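Local structure of putative immunoglobulin-blocking virulence protein (Mycoplasma mycoides subsp. capri, 7ADK) at residues A[351-362]-A[527-535]. The protein probably binds host immunoglobulins and blocks their binding of antigen, contributing to mycoplasma virulence. Sequence-based numbering, arbitrary orientation.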
# COMPACT_ATOMS: atom_id res chain seq x y z
N TYR A 351 36.31 0.17 -16.72
CA TYR A 351 35.99 0.26 -15.29
C TYR A 351 35.45 -1.05 -14.74
O TYR A 351 35.83 -1.45 -13.65
CB TYR A 351 35.04 1.42 -14.95
CG TYR A 351 35.72 2.77 -14.87
CD1 TYR A 351 36.74 3.00 -13.93
CD2 TYR A 351 35.33 3.81 -15.72
CE1 TYR A 351 37.38 4.24 -13.86
CE2 TYR A 351 35.98 5.05 -15.67
CZ TYR A 351 37.02 5.25 -14.76
OH TYR A 351 37.66 6.44 -14.75
N ARG A 352 34.60 -1.75 -15.49
CA ARG A 352 34.05 -3.03 -15.05
C ARG A 352 35.13 -4.10 -14.92
O ARG A 352 35.96 -4.27 -15.81
CB ARG A 352 32.93 -3.49 -15.99
CG ARG A 352 31.82 -2.46 -16.00
CD ARG A 352 30.61 -2.90 -16.81
NE ARG A 352 29.75 -3.81 -16.05
CZ ARG A 352 28.44 -3.80 -16.04
NH1 ARG A 352 27.72 -3.15 -16.91
NH2 ARG A 352 27.81 -4.44 -15.12
N VAL A 353 35.09 -4.89 -13.85
CA VAL A 353 35.65 -6.24 -13.86
C VAL A 353 34.62 -7.15 -14.53
O VAL A 353 33.42 -6.88 -14.46
CB VAL A 353 36.08 -6.68 -12.45
CG1 VAL A 353 34.94 -6.97 -11.51
CG2 VAL A 353 36.97 -7.91 -12.51
N PHE A 354 35.06 -8.17 -15.27
CA PHE A 354 34.23 -8.82 -16.30
C PHE A 354 33.78 -7.84 -17.39
O PHE A 354 32.60 -7.70 -17.72
CB PHE A 354 33.11 -9.67 -15.68
CG PHE A 354 33.55 -10.57 -14.54
CD1 PHE A 354 34.62 -11.47 -14.72
CD2 PHE A 354 32.89 -10.51 -13.31
CE1 PHE A 354 35.00 -12.33 -13.68
CE2 PHE A 354 33.28 -11.37 -12.26
CZ PHE A 354 34.32 -12.29 -12.46
N ASP A 355 34.75 -7.11 -17.95
CA ASP A 355 34.59 -6.10 -19.00
C ASP A 355 34.06 -6.64 -20.33
O ASP A 355 34.17 -7.83 -20.62
CB ASP A 355 35.96 -5.45 -19.26
CG ASP A 355 37.00 -6.44 -19.77
OD1 ASP A 355 37.41 -7.34 -19.01
OD2 ASP A 355 37.42 -6.33 -20.94
N TYR A 356 33.50 -5.76 -21.16
CA TYR A 356 33.02 -6.06 -22.51
C TYR A 356 33.14 -4.84 -23.45
O TYR A 356 33.14 -3.71 -23.00
CB TYR A 356 31.60 -6.64 -22.46
CG TYR A 356 30.52 -5.82 -21.79
CD1 TYR A 356 29.77 -4.90 -22.53
CD2 TYR A 356 30.21 -6.04 -20.44
CE1 TYR A 356 28.70 -4.21 -21.94
CE2 TYR A 356 29.14 -5.36 -19.84
CZ TYR A 356 28.37 -4.45 -20.59
OH TYR A 356 27.30 -3.83 -20.04
N ASP A 357 33.27 -5.07 -24.76
CA ASP A 357 33.63 -4.02 -25.72
C ASP A 357 32.47 -3.14 -26.19
O ASP A 357 32.68 -2.09 -26.79
CB ASP A 357 34.30 -4.69 -26.93
CG ASP A 357 35.17 -3.77 -27.77
OD1 ASP A 357 35.42 -4.08 -28.95
OD2 ASP A 357 35.65 -2.73 -27.26
N GLU A 358 31.23 -3.57 -25.96
CA GLU A 358 30.00 -2.83 -26.27
C GLU A 358 29.74 -1.67 -25.29
O GLU A 358 30.39 -1.55 -24.26
CB GLU A 358 28.79 -3.78 -26.23
CG GLU A 358 28.86 -4.97 -27.20
CD GLU A 358 28.32 -6.25 -26.58
OE1 GLU A 358 27.14 -6.31 -26.18
OE2 GLU A 358 29.09 -7.21 -26.46
N TYR A 359 28.78 -0.80 -25.63
CA TYR A 359 28.28 0.25 -24.73
C TYR A 359 26.96 -0.09 -24.03
O TYR A 359 26.56 0.64 -23.13
CB TYR A 359 28.20 1.58 -25.48
CG TYR A 359 27.12 1.72 -26.53
CD1 TYR A 359 25.79 1.99 -26.15
CD2 TYR A 359 27.46 1.63 -27.89
CE1 TYR A 359 24.80 2.17 -27.14
CE2 TYR A 359 26.48 1.82 -28.88
CZ TYR A 359 25.15 2.09 -28.51
OH TYR A 359 24.24 2.29 -29.48
N TYR A 360 26.27 -1.17 -24.39
CA TYR A 360 24.95 -1.49 -23.84
C TYR A 360 24.98 -1.83 -22.35
O TYR A 360 25.93 -2.45 -21.85
CB TYR A 360 24.33 -2.65 -24.63
CG TYR A 360 24.43 -2.47 -26.13
CD1 TYR A 360 23.83 -1.37 -26.76
CD2 TYR A 360 25.18 -3.39 -26.89
CE1 TYR A 360 24.00 -1.17 -28.14
CE2 TYR A 360 25.36 -3.18 -28.27
CZ TYR A 360 24.77 -2.07 -28.89
OH TYR A 360 24.93 -1.86 -30.21
N SER A 361 23.93 -1.46 -21.62
CA SER A 361 23.67 -1.96 -20.27
C SER A 361 23.26 -3.43 -20.28
O SER A 361 22.71 -3.93 -21.27
CB SER A 361 22.58 -1.11 -19.61
OG SER A 361 21.38 -1.20 -20.32
N ARG A 362 23.51 -4.16 -19.20
CA ARG A 362 23.11 -5.56 -19.10
C ARG A 362 21.61 -5.71 -18.83
O ARG A 362 21.03 -4.92 -18.10
CB ARG A 362 23.92 -6.28 -18.02
CG ARG A 362 25.43 -6.22 -18.28
CD ARG A 362 26.18 -7.15 -17.35
NE ARG A 362 25.86 -6.91 -15.94
CZ ARG A 362 25.74 -7.81 -15.00
NH1 ARG A 362 25.51 -7.44 -13.79
NH2 ARG A 362 25.81 -9.08 -15.20
N TRP A 527 34.67 2.80 -8.53
CA TRP A 527 33.54 3.00 -9.45
C TRP A 527 32.29 2.27 -8.95
O TRP A 527 32.32 1.05 -8.75
CB TRP A 527 33.95 2.56 -10.87
CG TRP A 527 32.98 2.81 -11.99
CD1 TRP A 527 32.85 3.98 -12.66
CD2 TRP A 527 32.06 1.89 -12.64
NE1 TRP A 527 31.91 3.85 -13.66
CE2 TRP A 527 31.40 2.58 -13.70
CE3 TRP A 527 31.72 0.53 -12.47
CZ2 TRP A 527 30.47 1.96 -14.54
CZ3 TRP A 527 30.80 -0.10 -13.31
CH2 TRP A 527 30.17 0.60 -14.35
N ILE A 528 31.20 2.99 -8.74
CA ILE A 528 29.90 2.41 -8.36
C ILE A 528 29.09 2.25 -9.64
O ILE A 528 29.00 3.18 -10.44
CB ILE A 528 29.13 3.25 -7.31
CG1 ILE A 528 29.96 3.69 -6.10
CG2 ILE A 528 27.92 2.46 -6.79
CD1 ILE A 528 30.70 5.01 -6.27
N ASN A 529 28.53 1.07 -9.88
CA ASN A 529 27.84 0.74 -11.12
C ASN A 529 26.55 1.55 -11.27
O ASN A 529 25.63 1.48 -10.46
CB ASN A 529 27.58 -0.76 -11.20
CG ASN A 529 27.06 -1.20 -12.55
OD1 ASN A 529 27.18 -0.52 -13.55
ND2 ASN A 529 26.47 -2.36 -12.60
N THR A 530 26.53 2.32 -12.36
CA THR A 530 25.54 3.33 -12.74
C THR A 530 24.90 3.04 -14.10
O THR A 530 23.86 3.59 -14.46
CB THR A 530 26.26 4.68 -12.73
OG1 THR A 530 25.34 5.74 -12.86
CG2 THR A 530 27.32 4.78 -13.83
N ILE A 531 25.54 2.15 -14.85
CA ILE A 531 25.01 1.42 -16.01
C ILE A 531 24.10 0.31 -15.44
O ILE A 531 23.86 0.29 -14.24
CB ILE A 531 26.21 0.95 -16.86
CG1 ILE A 531 27.00 2.18 -17.36
CG2 ILE A 531 25.85 0.08 -18.06
CD1 ILE A 531 28.37 1.89 -17.94
N ASP A 532 23.54 -0.60 -16.23
CA ASP A 532 22.61 -1.63 -15.72
C ASP A 532 21.34 -1.02 -15.10
O ASP A 532 20.79 -1.50 -14.12
CB ASP A 532 23.33 -2.67 -14.84
CG ASP A 532 24.49 -3.44 -15.48
OD1 ASP A 532 24.86 -3.22 -16.65
OD2 ASP A 532 25.09 -4.27 -14.75
N TYR A 533 20.89 0.10 -15.67
CA TYR A 533 19.67 0.82 -15.34
C TYR A 533 18.50 0.33 -16.21
O TYR A 533 18.47 0.59 -17.42
CB TYR A 533 19.93 2.31 -15.54
CG TYR A 533 18.72 3.20 -15.42
CD1 TYR A 533 18.29 3.63 -14.16
CD2 TYR A 533 18.07 3.65 -16.58
CE1 TYR A 533 17.24 4.56 -14.07
CE2 TYR A 533 17.03 4.59 -16.49
CZ TYR A 533 16.63 5.07 -15.23
OH TYR A 533 15.65 6.00 -15.13
N ASN A 534 17.55 -0.37 -15.60
CA ASN A 534 16.54 -1.17 -16.29
C ASN A 534 15.11 -0.82 -15.84
O ASN A 534 14.29 -1.70 -15.61
CB ASN A 534 16.90 -2.66 -16.15
CG ASN A 534 18.12 -3.10 -16.95
OD1 ASN A 534 18.49 -2.54 -17.95
ND2 ASN A 534 18.75 -4.14 -16.55
N VAL A 535 14.79 0.48 -15.74
CA VAL A 535 13.44 0.95 -15.37
C VAL A 535 12.69 1.50 -16.59
O VAL A 535 13.17 2.39 -17.30
CB VAL A 535 13.45 1.92 -14.17
CG1 VAL A 535 14.33 1.41 -13.04
CG2 VAL A 535 13.92 3.32 -14.50
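Asp532 OD2 takes hydrogen bonds from three side chains: Arg352 NH2 at 2.8 Å, Arg362 NE at 3.0 Å and, within its own segment, Asn529 ND2. Arg352 meets the carboxylate end-on, its NH1 running to Asp532 OD1 at 2.9 Å and nearly straight, while NH2 lies on the syn side of OD2 but tilted out of the carboxylate plane. The two planes are turned 40° apart, so although OD1 and OD2 both lie close to the guanidinium plane, the N-H groups approach the carboxylate from out of its own plane. A bend at chi3 (80°) swings the end of Arg352 round to Asp532. The backbone N of Arg362 also binds Asp532 OD1, at 3.0 Å, from the face opposite Arg352 NH1. Two arginines around this buried acid would be expected to keep it ionised; Tyr505 OH also bonds OD2 and Arg362 NH1, and Arg362 NH2 goes on to Thr371 O.

Farther along, Asn534 ND2 donates to Arg362 O at 2.9 Å, in the plane of both the amide and the carbonyl, and Ile531 CG2 packs on Ser361 CA. At the other end Tyr351 lies in an offset stack on the five-membered ring of Trp527, planes only 4° apart, with Tyr351 CB over that ring in a CH-pi contact. Trp527 NE1 is held by Asp347, and Arg352 CG comes obliquely against the six-membered ring of Trp527, 3.7 Å from CZ3.

This salt-bridge network ties the loop joining helices 339-351 and 364-369 to the one between strands 516-517 and 547-548; Asn348 of the first helix bonds Arg352, and Ile367 of the second packs against Asp532 and Asn534.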